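PDB 3EFE: ThiJ/pfpI family protein from Bacillus anthracis, which is of unestablished function but belongs to the DJ-1/PfpI family, whose members include chaperones, proteases and other hydrolases. Local coordinates for residues D[25-28]-D[32-35]. Sequence-based numbering, arbitrary orientation.
Sequences IAEL and RYFK
E27 and R32 meet through a side-on, two-bond salt bridge that ties the last turn of helix 18-30 to the loop leaving it, a worked example of how a helix end can be fastened to the chain that follows. R32 can be traced outward from CB. Its CG sits between the backbone N and the carbonyl carbon (chi1 55°) and passes 3.6 Å from E27 OE1; the chain then runs extended, with R32 CD 3.9 Å from E27 OE1. R32 NE donates to E27 OE1 at 3.0 Å, and R32 NH2 to E27 OE2 at 2.7 Å, both nearly straight, leaving R32 CZ 3.5 Å from E27 OE2. The two acceptors lie in the guanidinium plane and are met on their syn sides, yet the carboxylate is turned 28° against that plane. Y33 OH sits over one face of the R32 guanidinium, 3.5 Å above the plane, and R32 NE lies over the Y33 ring, offset toward its rim. A water donates to both E27 OE1 and E27 O and accepts from Y33 N, so the buried carboxylate is held from several directions; W191 adds a weak hydrogen bond to OE2. Farther along the loop, F34 brings CZ to L28 CD2 at 3.9 Å. L28 also touches L77 and V43, which places this helix-to-loop junction against parallel strands 43-47 and 77-80 in the alpha/beta sandwich characteristic of the DJ-1/PfpI fold.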
loop_
_atom_site.group_PDB
_atom_site.type_symbol
_atom_site.label_atom_id
_atom_site.label_comp_id
_atom_site.label_asym_id
_atom_site.label_seq_id
_atom_site.Cartn_x
_atom_site.Cartn_y
_atom_site.Cartn_z
ATOM N N ILE D 25 -1.794 8.079 0.976
ATOM C CA ILE D 25 -1.912 8.505 2.357
ATOM C C ILE D 25 -0.555 8.779 3.096
ATOM O O ILE D 25 -0.453 9.661 3.956
ATOM C CB ILE D 25 -2.897 7.581 3.168
ATOM C CG1 ILE D 25 -2.355 6.165 3.341
ATOM C CG2 ILE D 25 -4.261 7.710 2.602
ATOM C CD1 ILE D 25 -2.899 5.449 4.588
ATOM N N ALA D 26 0.472 8.008 2.726
ATOM C CA ALA D 26 1.801 8.138 3.281
ATOM C C ALA D 26 2.432 9.437 2.839
ATOM O O ALA D 26 3.136 10.128 3.575
ATOM C CB ALA D 26 2.628 6.908 2.848
ATOM N N GLU D 27 2.224 9.821 1.612
ATOM C CA GLU D 27 2.856 11.055 1.110
ATOM C C GLU D 27 2.175 12.319 1.682
ATOM O O GLU D 27 2.823 13.325 1.973
ATOM C CB GLU D 27 2.791 11.079 -0.420
ATOM C CG GLU D 27 3.673 10.076 -1.108
ATOM C CD GLU D 27 5.140 10.150 -0.706
ATOM O OE1 GLU D 27 5.544 11.099 -0.000
ATOM O OE2 GLU D 27 5.903 9.258 -1.115
ATOM N N LEU D 28 0.865 12.231 1.812
ATOM C CA LEU D 28 0.018 13.261 2.374
ATOM C C LEU D 28 0.274 13.441 3.853
ATOM O O LEU D 28 0.678 14.479 4.300
ATOM C CB LEU D 28 -1.463 12.907 2.128
ATOM C CG LEU D 28 -1.906 13.182 0.690
ATOM C CD1 LEU D 28 -3.292 12.688 0.529
ATOM C CD2 LEU D 28 -1.758 14.695 0.363
ATOM N N ARG D 32 6.400 14.726 3.367
ATOM C CA ARG D 32 7.858 14.783 3.136
ATOM C C ARG D 32 8.306 15.357 1.790
ATOM O O ARG D 32 9.371 15.873 1.693
ATOM C CB ARG D 32 8.478 13.410 3.279
ATOM C CG ARG D 32 7.838 12.381 2.393
ATOM C CD ARG D 32 8.415 11.048 2.576
ATOM N NE ARG D 32 7.907 10.147 1.553
ATOM C CZ ARG D 32 8.457 8.958 1.255
ATOM N NH1 ARG D 32 9.464 8.468 1.937
ATOM N NH2 ARG D 32 7.980 8.227 0.284
ATOM N N TYR D 33 7.506 15.282 0.739
ATOM C CA TYR D 33 7.916 15.781 -0.545
ATOM C C TYR D 33 7.062 16.943 -1.007
ATOM O O TYR D 33 7.096 17.278 -2.170
ATOM C CB TYR D 33 7.815 14.677 -1.588
ATOM C CG TYR D 33 8.678 13.467 -1.365
ATOM C CD1 TYR D 33 9.850 13.544 -0.619
ATOM C CD2 TYR D 33 8.282 12.223 -1.850
ATOM C CE1 TYR D 33 10.626 12.455 -0.444
ATOM C CE2 TYR D 33 9.054 11.136 -1.683
ATOM C CZ TYR D 33 10.245 11.277 -0.990
ATOM O OH TYR D 33 11.052 10.205 -0.754
ATOM N N PHE D 34 6.294 17.536 -0.091
ATOM C CA PHE D 34 5.552 18.744 -0.339
ATOM C C PHE D 34 6.474 19.832 -0.764
ATOM O O PHE D 34 7.689 19.803 -0.488
ATOM C CB PHE D 34 4.780 19.196 0.914
ATOM C CG PHE D 34 3.483 18.395 1.153
ATOM C CD1 PHE D 34 2.468 18.879 1.972
ATOM C CD2 PHE D 34 3.267 17.177 0.545
ATOM C CE1 PHE D 34 1.321 18.169 2.189
ATOM C CE2 PHE D 34 2.100 16.467 0.772
ATOM C CZ PHE D 34 1.146 16.972 1.592
ATOM N N LYS D 35 5.884 20.824 -1.417
ATOM C CA LYS D 35 6.587 22.046 -1.835
ATOM C C LYS D 35 6.847 22.875 -0.620
ATOM O O LYS D 35 6.341 22.548 0.486
ATOM C CB LYS D 35 5.774 22.865 -2.847
ATOM C CG LYS D 35 4.505 23.494 -2.356
ATOM C CD LYS D 35 3.638 23.755 -3.550
ATOM C CE LYS D 35 2.214 24.225 -3.159
ATOM N NZ LYS D 35 1.422 24.797 -4.317
HETATM O O HOH W 1 5.051 13.759 0.325
#